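Local coordinates for secreted protein (Streptomyces lividans TK24, PDB 5LXZ) that probably works as a secreted copper-radical oxidase of the AA5 family, related to galactose oxidase, at residues V39-G44 / R471-G476; D432-Q437 / S477-A482; P454-N459 / K491-I496. The protein carries 1 engineered substitution. All coordinates share one frame; numbering follows the deposited sequence. Where two conformers were deposited one is given.

In the fold
The chain enters the galactose oxidase-like kelch propeller near its N terminus. Strand 39-44 lies early in the ring. Contact 1 joins it to strand 472-476, across 426 intervening residues. Contact 2 starts inside that long loop, at 432-437, and ends at 477-482. It closes a loop of 39 residues and ties together the loops that follow strands 418-421 and 472-476. Contact 3, from 454-459 to 491-496, closes one of 31 and links the loops that enter strands 462-466 and 496-500. Each pair crosses the other two; none nests. Asn-459 of contact 3 is hydrogen-bonded to Asn-434 and Ser-477 of contact 2, and Phe-474 packs on Arg-458.

Contact 1. Residues V39-G44 / R471-G476; sequences VLMVAG and RLMFFG. With PO4 (phosphate ion), chain G.
Val-39 and Met-473 meet between two neighbouring blades of the kelch beta-propeller. Strand 39-44 lies in the sheet with strands 30-33 and 58-62. Strand 472-476 lies in the sheet that also holds the N-terminal strand 14-18, which helps to close the ring. The two strands do not pair: Val-39 CA and Met-473 CA are 9.3 Å apart, and no hydrogen bond links the segments.

The packed part is small and wholly apolar. Val-39 CG1 touches Met-473 CE at 3.8 Å, with the two side chains running at a slant to each other. Met-41 CE also approaches Met-473 CE, 4.2 Å away and tip to tip. Met-473 can serve both because its chain folds twice, at chi2 (-87°) and chi3 (-75°), and presents CE to the neighbouring blade. Met-41 starts off to one side, and the bend at chi3 (76°) brings its methyl round. Trp-62 of strand 58-62 touches all three side chains. Ile-496 touches both methionines, so the gap between the sheets is filled from two further strands. Phe-475 also points toward strand 39-44, but its nearest approach is looser, 4.8 Å.

The solvent side is quite different. Arg-471, partly exposed, takes no part in the apolar contact. It holds a phosphate ion, probably from the crystallisation liquor, which is also bound by Arg-509. It was deposited in two conformers, so its grip on the phosphate is less certain. Its NH1 also forms a salt bridge with Asp-469 OD2, and its NE is hydrogen-bonded to Thr-500 OG1. The phosphorus lies in the guanidinium plane, at its edge. Two nearly straight bonds are made: Arg-471 NH1 to phosphate O2, and Arg-471 NH2 to phosphate O4, the latter 2.7 Å long.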
loop_
_atom_site.group_PDB
_atom_site.type_symbol
_atom_site.label_atom_id
_atom_site.label_comp_id
_atom_site.label_asym_id
_atom_site.label_seq_id
_atom_site.Cartn_x
_atom_site.Cartn_y
_atom_site.Cartn_z
ATOM N N VAL A 39 11.804 -7.291 -11.945
ATOM C CA VAL A 39 10.937 -6.402 -11.173
ATOM C C VAL A 39 10.036 -5.641 -12.101
ATOM O O VAL A 39 10.509 -4.969 -13.033
ATOM C CB VAL A 39 11.757 -5.431 -10.331
ATOM C CG1 VAL A 39 10.867 -4.508 -9.522
ATOM C CG2 VAL A 39 12.725 -6.183 -9.422
ATOM N N LEU A 40 8.735 -5.728 -11.839
ATOM C CA LEU A 40 7.729 -4.938 -12.524
ATOM C C LEU A 40 7.649 -3.583 -11.824
ATOM O O LEU A 40 7.498 -3.527 -10.600
ATOM C CB LEU A 40 6.386 -5.635 -12.456
ATOM C CG LEU A 40 5.240 -4.892 -13.135
ATOM C CD1 LEU A 40 5.417 -4.941 -14.628
ATOM C CD2 LEU A 40 3.892 -5.455 -12.656
ATOM N N MET A 41 7.795 -2.501 -12.574
ATOM C CA MET A 41 7.758 -1.150 -12.038
ATOM C C MET A 41 6.644 -0.397 -12.739
ATOM O O MET A 41 6.715 -0.164 -13.967
ATOM C CB MET A 41 9.111 -0.484 -12.267
ATOM C CG MET A 41 10.245 -1.265 -11.611
ATOM S SD MET A 41 11.888 -0.675 -12.038
ATOM C CE MET A 41 11.887 0.775 -10.988
ATOM N N VAL A 42 5.627 0.010 -11.999
ATOM C CA VAL A 42 4.435 0.580 -12.589
ATOM C C VAL A 42 4.316 2.048 -12.207
ATOM O O VAL A 42 4.342 2.412 -11.037
ATOM C CB VAL A 42 3.151 -0.160 -12.179
ATOM C CG1 VAL A 42 1.960 0.389 -12.930
ATOM C CG2 VAL A 42 3.282 -1.653 -12.410
ATOM N N ALA A 43 4.238 2.876 -13.238
ATOM C CA ALA A 43 3.975 4.268 -13.075
ATOM C C ALA A 43 2.546 4.630 -13.403
ATOM O O ALA A 43 2.000 5.523 -12.792
ATOM C CB ALA A 43 4.914 5.070 -13.978
ATOM N N GLY A 44 1.943 3.981 -14.393
ATOM C CA GLY A 44 0.712 4.531 -14.948
ATOM C C GLY A 44 1.032 5.921 -15.475
ATOM O O GLY A 44 2.092 6.111 -16.081
ATOM N N ARG A 471 19.969 -8.201 -1.960
ATOM C CA ARG A 471 19.962 -6.746 -1.927
ATOM C C ARG A 471 18.544 -6.282 -2.111
ATOM O O ARG A 471 17.655 -7.076 -2.401
ATOM C CB ARG A 471 20.840 -6.170 -3.014
ATOM C CG ARG A 471 22.306 -6.567 -2.848
ATOM C CD ARG A 471 23.198 -5.969 -3.932
ATOM N NE ARG A 471 24.594 -6.303 -3.681
ATOM C CZ ARG A 471 25.169 -7.468 -3.998
ATOM N NH1 ARG A 471 24.492 -8.438 -4.599
ATOM N NH2 ARG A 471 26.430 -7.683 -3.667
ATOM N N LEU A 472 18.345 -4.992 -1.911
ATOM C CA LEU A 472 16.998 -4.397 -1.952
ATOM C C LEU A 472 16.966 -3.198 -2.854
ATOM O O LEU A 472 17.889 -2.376 -2.867
ATOM C CB LEU A 472 16.553 -4.018 -0.570
ATOM C CG LEU A 472 16.406 -5.224 0.349
ATOM C CD1 LEU A 472 17.605 -5.337 1.307
ATOM C CD2 LEU A 472 15.114 -5.190 1.134
ATOM N N MET A 473 15.869 -3.064 -3.595
ATOM C CA MET A 473 15.668 -1.922 -4.469
ATOM C C MET A 473 14.663 -0.989 -3.823
ATOM O O MET A 473 13.635 -1.437 -3.301
ATOM C CB MET A 473 15.174 -2.365 -5.836
ATOM C CG MET A 473 15.042 -1.255 -6.838
ATOM S SD MET A 473 13.474 -0.385 -6.813
ATOM C CE MET A 473 12.449 -1.619 -7.612
ATOM N N PHE A 474 14.961 0.304 -3.885
ATOM C CA PHE A 474 14.113 1.361 -3.377
ATOM C C PHE A 474 13.737 2.280 -4.513
ATOM O O PHE A 474 14.542 2.600 -5.387
ATOM C CB PHE A 474 14.853 2.141 -2.293
ATOM C CG PHE A 474 14.875 1.441 -0.967
ATOM C CD1 PHE A 474 15.692 0.308 -0.767
ATOM C CD2 PHE A 474 14.109 1.893 0.110
ATOM C CE1 PHE A 474 15.717 -0.369 0.462
ATOM C CE2 PHE A 474 14.164 1.231 1.324
ATOM C CZ PHE A 474 14.928 0.093 1.505
ATOM N N PHE A 475 12.466 2.711 -4.543
ATOM C CA PHE A 475 11.966 3.526 -5.639
ATOM C C PHE A 475 11.038 4.611 -5.160
ATOM O O PHE A 475 10.519 4.571 -4.045
ATOM C CB PHE A 475 11.204 2.651 -6.654
ATOM C CG PHE A 475 9.967 2.031 -6.086
ATOM C CD1 PHE A 475 8.738 2.705 -6.144
ATOM C CD2 PHE A 475 9.997 0.781 -5.491
ATOM C CE1 PHE A 475 7.580 2.149 -5.614
ATOM C CE2 PHE A 475 8.834 0.228 -4.959
ATOM C CZ PHE A 475 7.636 0.923 -5.023
ATOM N N GLY A 476 10.769 5.561 -6.042
ATOM C CA GLY A 476 9.739 6.536 -5.862
ATOM C C GLY A 476 10.126 7.741 -5.063
ATOM O O GLY A 476 11.316 7.979 -4.841
HETATM P P PO4 G . 27.029 -11.178 -4.791
HETATM O O1 PO4 G . 27.683 -11.589 -6.094
HETATM O O2 PO4 G . 25.553 -10.892 -5.126
HETATM O O3 PO4 G . 27.172 -12.268 -3.750
HETATM O O4 PO4 G . 27.719 -9.976 -4.201
#

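Contact 2. Residues D432-Q437 / S477-A482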
loop_
_atom_site.group_PDB
_atom_site.type_symbol
_atom_site.label_atom_id
_atom_site.label_comp_id
_atom_site.label_asym_id
_atom_site.label_seq_id
_atom_site.Cartn_x
_atom_site.Cartn_y
_atom_site.Cartn_z
ATOM N N ASP A 432 11.040 20.123 3.470
ATOM C CA ASP A 432 12.193 19.254 3.170
ATOM C C ASP A 432 12.448 18.285 4.309
ATOM O O ASP A 432 13.557 18.167 4.869
ATOM C CB ASP A 432 13.448 20.089 2.813
ATOM C CG ASP A 432 13.445 20.552 1.370
ATOM O OD1 ASP A 432 12.435 20.367 0.642
ATOM O OD2 ASP A 432 14.482 21.127 0.944
ATOM N N SER A 433 11.395 17.519 4.645
ATOM C CA SER A 433 11.405 16.675 5.821
ATOM C C SER A 433 11.705 15.187 5.592
ATOM O O SER A 433 11.495 14.393 6.492
ATOM C CB SER A 433 10.102 16.834 6.593
ATOM O OG SER A 433 8.999 16.411 5.802
ATOM N N ASN A 434 12.238 14.841 4.427
ATOM C CA ASN A 434 12.712 13.459 4.228
ATOM C C ASN A 434 13.726 13.083 5.292
ATOM O O ASN A 434 14.567 13.889 5.689
ATOM C CB ASN A 434 13.349 13.281 2.866
ATOM C CG ASN A 434 12.357 13.226 1.752
ATOM O OD1 ASN A 434 11.206 12.852 1.958
ATOM N ND2 ASN A 434 12.804 13.548 0.551
ATOM N N ILE A 435 13.590 11.874 5.803
ATOM C CA ILE A 435 14.444 11.324 6.848
ATOM C C ILE A 435 15.400 10.359 6.166
ATOM O O ILE A 435 14.996 9.258 5.777
ATOM C CB ILE A 435 13.628 10.629 7.928
ATOM C CG1 ILE A 435 12.667 11.618 8.579
ATOM C CG2 ILE A 435 14.540 10.005 8.970
ATOM C CD1 ILE A 435 11.557 10.936 9.383
ATOM N N LEU A 436 16.664 10.727 6.067
ATOM C CA LEU A 436 17.631 9.850 5.391
ATOM C C LEU A 436 18.305 8.973 6.461
ATOM O O LEU A 436 19.489 9.112 6.806
ATOM C CB LEU A 436 18.601 10.618 4.466
ATOM C CG LEU A 436 18.021 10.984 3.084
ATOM C CD1 LEU A 436 16.858 11.960 3.172
ATOM C CD2 LEU A 436 19.060 11.577 2.142
ATOM N N GLN A 437 17.519 8.039 6.992
ATOM C CA GLN A 437 17.949 7.091 8.007
ATOM C C GLN A 437 17.415 5.730 7.681
ATOM O O GLN A 437 16.299 5.628 7.130
ATOM C CB GLN A 437 17.460 7.431 9.401
ATOM C CG GLN A 437 17.941 8.767 9.902
ATOM C CD GLN A 437 17.439 9.090 11.286
ATOM O OE1 GLN A 437 16.650 8.364 11.885
ATOM N NE2 GLN A 437 17.881 10.241 11.796
ATOM N N SER A 477 9.091 8.503 -4.700
ATOM C CA SER A 477 9.036 9.657 -3.793
ATOM C C SER A 477 8.499 10.871 -4.481
ATOM O O SER A 477 9.080 11.362 -5.468
ATOM C CB SER A 477 10.362 10.024 -3.139
ATOM O OG SER A 477 10.046 10.882 -2.053
ATOM N N ASP A 478 7.412 11.396 -3.943
ATOM C CA ASP A 478 6.618 12.409 -4.598
ATOM C C ASP A 478 6.372 13.569 -3.677
ATOM O O ASP A 478 5.263 13.802 -3.203
ATOM C CB ASP A 478 5.315 11.714 -5.035
ATOM C CG ASP A 478 4.546 12.431 -6.117
ATOM O OD1 ASP A 478 4.926 13.555 -6.551
ATOM O OD2 ASP A 478 3.560 11.832 -6.613
ATOM N N SER A 479 7.425 14.340 -3.434
ATOM C CA SER A 479 7.301 15.505 -2.580
ATOM C C SER A 479 6.345 16.533 -3.141
ATOM O O SER A 479 6.311 16.750 -4.367
ATOM C CB SER A 479 8.644 16.189 -2.433
ATOM O OG SER A 479 9.608 15.390 -1.778
ATOM N N LEU A 480 5.609 17.178 -2.248
ATOM C CA LEU A 480 4.658 18.210 -2.690
ATOM C C LEU A 480 5.382 19.458 -3.159
ATOM O O LEU A 480 4.951 20.081 -4.121
ATOM C CB LEU A 480 3.661 18.543 -1.593
ATOM C CG LEU A 480 2.565 19.572 -1.926
ATOM C CD1 LEU A 480 1.761 19.168 -3.130
ATOM C CD2 LEU A 480 1.718 19.735 -0.699
ATOM N N TYR A 481 6.484 19.754 -2.493
ATOM C CA TYR A 481 7.243 20.962 -2.803
ATOM C C TYR A 481 8.692 20.598 -3.087
ATOM O O TYR A 481 9.210 19.596 -2.601
ATOM C CB TYR A 481 7.187 21.901 -1.634
ATOM C CG TYR A 481 5.815 22.281 -1.200
ATOM C CD1 TYR A 481 5.042 23.153 -1.961
ATOM C CD2 TYR A 481 5.260 21.745 -0.044
ATOM C CE1 TYR A 481 3.760 23.520 -1.568
ATOM C CE2 TYR A 481 3.974 22.091 0.367
ATOM C CZ TYR A 481 3.233 22.984 -0.401
ATOM O OH TYR A 481 1.960 23.356 -0.020
ATOM N N ALA A 482 9.367 21.459 -3.858
ATOM C CA ALA A 482 10.778 21.272 -4.204
ATOM C C ALA A 482 11.744 21.859 -3.177
ATOM O O ALA A 482 12.918 21.492 -3.148
ATOM C CB ALA A 482 11.049 21.857 -5.575
HETATM O O HOH W 1 11.316 18.941 -1.194
HETATM O O HOH W 2 15.102 21.412 -1.494
HETATM O O HOH W 3 11.478 13.220 -2.164
#
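Asp-432 directs its flat carboxylate to the backbone of Ala-482, yet OD1 stops 4.0 Å from Ala-482 O. Both atoms are acceptors, so waters join them instead. Asp-432 CG stands anti to the carbonyl carbon, beside the backbone N (chi1 -82°), which places the carboxylate near these waters. The amide of Asn-434 keeps ND2 4.4 Å from Ser-479 OG, while its OD1 accepts from Asn-459 ND2. The ring of Tyr-481 has Leu-480 CG over one face, offset toward the rim. Tyr-481 joins the contact through its backbone O, not its ring.

Water 3 sits at the centre of the inner bridge. It accepts from Asn-434 ND2 at 3.0 Å and is hydrogen-bonded to Ser-477 OG at 2.7 Å. A third bond runs to Ser-479 OG. Asn-459 braces this group from outside: its ND2 also bonds Ser-479 OG, and its backbone N bonds Ser-477 OG.

The outer bridge is at the surface. Water 2 lies between Asp-432 OD2 and Ala-482 O, 2.7 Å from the latter. Water 1 lies between Asp-432 OD1 and Tyr-481 O, but has too few protons for all its neighbours, so one of its bonds is doubtful. Asp-432 has two deposited conformers, so this outer bridge is less certain.

The site is a water-bridged join between two loops on the copper-binding side of the propeller. Segment 477-482 also carries Asp-478, whose OD2 bonds ND1 of the copper ligand His-461. Asp-478 is thus a second-shell residue of the copper site. The chemistry implies a link through water, whose protons probably offset the repulsion between carbonyls and carboxylate.

Contact 3. Residues P454-N459 / K491-I496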
loop_
_atom_site.group_PDB
_atom_site.type_symbol
_atom_site.label_atom_id
_atom_site.label_comp_id
_atom_site.label_asym_id
_atom_site.label_seq_id
_atom_site.Cartn_x
_atom_site.Cartn_y
_atom_site.Cartn_z
ATOM N N PRO A 454 20.317 6.036 3.701
ATOM C CA PRO A 454 20.015 6.122 2.290
ATOM C C PRO A 454 20.499 7.400 1.650
ATOM O O PRO A 454 20.680 8.418 2.340
ATOM C CB PRO A 454 18.467 6.086 2.235
ATOM C CG PRO A 454 17.979 6.271 3.611
ATOM C CD PRO A 454 19.132 6.129 4.582
ATOM N N LEU A 455 20.698 7.349 0.343
ATOM C CA LEU A 455 21.187 8.504 -0.390
ATOM C C LEU A 455 20.097 9.403 -0.890
ATOM O O LEU A 455 20.313 10.590 -1.097
ATOM C CB LEU A 455 22.032 8.045 -1.579
ATOM C CG LEU A 455 23.214 7.143 -1.235
ATOM C CD1 LEU A 455 23.962 6.704 -2.485
ATOM C CD2 LEU A 455 24.177 7.754 -0.222
ATOM N N VAL A 456 18.932 8.824 -1.150
ATOM C CA VAL A 456 17.831 9.545 -1.739
ATOM C C VAL A 456 16.662 9.530 -0.745
ATOM O O VAL A 456 16.310 8.469 -0.221
ATOM C CB VAL A 456 17.388 8.841 -3.040
ATOM C CG1 VAL A 456 16.150 9.489 -3.664
ATOM C CG2 VAL A 456 18.525 8.842 -4.041
ATOM N N GLY A 457 16.021 10.679 -0.569
ATOM C CA GLY A 457 14.849 10.807 0.268
ATOM C C GLY A 457 13.634 10.176 -0.369
ATOM O O GLY A 457 13.421 10.288 -1.568
ATOM N N ARG A 458 12.845 9.478 0.446
ATOM C CA ARG A 458 11.649 8.742 -0.029
ATOM C C ARG A 458 10.466 9.007 0.898
ATOM O O ARG A 458 10.499 8.603 2.051
ATOM C CB ARG A 458 11.957 7.237 -0.148
ATOM C CG ARG A 458 12.612 6.864 -1.507
ATOM C CD ARG A 458 12.919 5.405 -1.643
ATOM N NE ARG A 458 14.036 5.062 -0.803
ATOM C CZ ARG A 458 15.306 5.214 -1.153
ATOM N NH1 ARG A 458 16.230 4.841 -0.298
ATOM N NH2 ARG A 458 15.648 5.735 -2.337
ATOM N N ASN A 459 9.440 9.702 0.400
ATOM C CA ASN A 459 8.237 10.002 1.177
ATOM C C ASN A 459 7.052 9.342 0.487
ATOM O O ASN A 459 7.107 8.123 0.282
ATOM C CB ASN A 459 8.120 11.494 1.602
ATOM C CG ASN A 459 7.969 12.480 0.445
ATOM O OD1 ASN A 459 6.889 12.644 -0.137
ATOM N ND2 ASN A 459 9.066 13.186 0.120
ATOM N N LYS A 491 9.069 17.720 -7.716
ATOM C CA LYS A 491 9.286 16.908 -8.900
ATOM C C LYS A 491 9.473 15.467 -8.444
ATOM O O LYS A 491 10.239 15.211 -7.531
ATOM C CB LYS A 491 10.532 17.373 -9.662
ATOM C CG LYS A 491 10.407 18.811 -10.159
ATOM C CD LYS A 491 11.562 19.180 -11.084
ATOM C CE LYS A 491 11.409 20.586 -11.641
ATOM N NZ LYS A 491 11.327 21.592 -10.550
ATOM N N PHE A 492 8.765 14.556 -9.100
ATOM C CA PHE A 492 8.832 13.150 -8.738
ATOM C C PHE A 492 10.271 12.630 -8.828
ATOM O O PHE A 492 10.987 12.919 -9.772
ATOM C CB PHE A 492 7.889 12.356 -9.649
ATOM C CG PHE A 492 7.537 11.012 -9.106
ATOM C CD1 PHE A 492 8.448 9.942 -9.171
ATOM C CD2 PHE A 492 6.307 10.810 -8.506
ATOM C CE1 PHE A 492 8.145 8.720 -8.618
ATOM C CE2 PHE A 492 5.994 9.559 -7.978
ATOM C CZ PHE A 492 6.917 8.530 -8.025
ATOM N N GLU A 493 10.652 11.803 -7.852
ATOM C CA GLU A 493 11.959 11.218 -7.748
ATOM C C GLU A 493 12.030 10.014 -8.666
ATOM O O GLU A 493 11.380 9.003 -8.436
ATOM C CB GLU A 493 12.235 10.837 -6.296
ATOM C CG GLU A 493 13.550 10.121 -6.103
ATOM C CD GLU A 493 14.696 11.042 -6.494
ATOM O OE1 GLU A 493 15.008 11.989 -5.715
ATOM O OE2 GLU A 493 15.230 10.811 -7.595
ATOM N N GLN A 494 12.854 10.104 -9.708
ATOM C CA GLN A 494 12.999 9.042 -10.692
ATOM C C GLN A 494 14.215 8.178 -10.471
ATOM O O GLN A 494 14.390 7.169 -11.135
ATOM C CB GLN A 494 12.972 9.629 -12.129
ATOM C CG GLN A 494 11.685 10.372 -12.439
ATOM C CD GLN A 494 11.547 10.700 -13.906
ATOM O OE1 GLN A 494 12.544 11.096 -14.539
ATOM N NE2 GLN A 494 10.331 10.574 -14.459
ATOM N N ARG A 495 15.027 8.511 -9.476
ATOM C CA ARG A 495 16.167 7.680 -9.191
ATOM C C ARG A 495 15.733 6.424 -8.415
ATOM O O ARG A 495 14.755 6.449 -7.650
ATOM C CB ARG A 495 17.201 8.446 -8.401
ATOM C CG ARG A 495 17.848 9.563 -9.204
ATOM C CD ARG A 495 18.789 10.380 -8.349
ATOM N NE ARG A 495 18.060 11.118 -7.349
ATOM C CZ ARG A 495 18.613 11.815 -6.374
ATOM N NH1 ARG A 495 19.941 11.831 -6.243
ATOM N NH2 ARG A 495 17.851 12.442 -5.496
ATOM N N ILE A 496 16.502 5.355 -8.596
ATOM C CA ILE A 496 16.335 4.082 -7.940
ATOM C C ILE A 496 17.596 3.877 -7.076
ATOM O O ILE A 496 18.668 4.298 -7.518
ATOM C CB ILE A 496 16.224 3.044 -9.083
ATOM C CG1 ILE A 496 14.998 3.345 -9.956
ATOM C CG2 ILE A 496 16.124 1.625 -8.564
ATOM C CD1 ILE A 496 13.689 3.271 -9.166
HETATM O O HOH W 4 13.879 12.313 -3.298
HETATM O O HOH W 5 13.848 6.554 -4.783
#
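Val-456 pushes its two methyls against the Glu-493 and Arg-495 side chains. CG1 meets the carboxylate, with Glu-493 OE1 at 3.4 Å. CG2 lies over the centre of the Arg-495 guanidinium, 3.8 Å above its plane. The valine therefore covers both partners of one ion pair.

That pair is made within segment 491-496. Arg-495 grips Glu-493 side-on: NE bonds OE2 and NH2 bonds OE1, each at 2.9 Å. The acceptors lie close to the guanidinium plane, but the donors approach from above the carboxylate plane, about 40° out of it for NE. OE2 uses its anti lone pair to accept from the backbone N of Arg-495. A bend at chi2 (63°) of Glu-493 turns the carboxylate back to meet these donors.

Two waters tie in the facing backbone. Water 4 donates to Gly-457 O and to Glu-493 OE1, 2.7 Å from the latter. Water 5 joins Arg-458 NH2 to Arg-495 O less certainly, since Arg-458 has two conformers.

Farther out, Glu-497 OE1 forms a salt bridge with Arg-458 NH2. Glu-497 also accepts from the backbone N of Leu-455 and Val-456 and probably helps to position the valine. The contact joins the loops entering strands 462-466 and 496-500 of one propeller blade. An apolar methyl over the guanidinium partly shields the ion pair, which probably strengthens it, while water 4 keeps OE1 solvated.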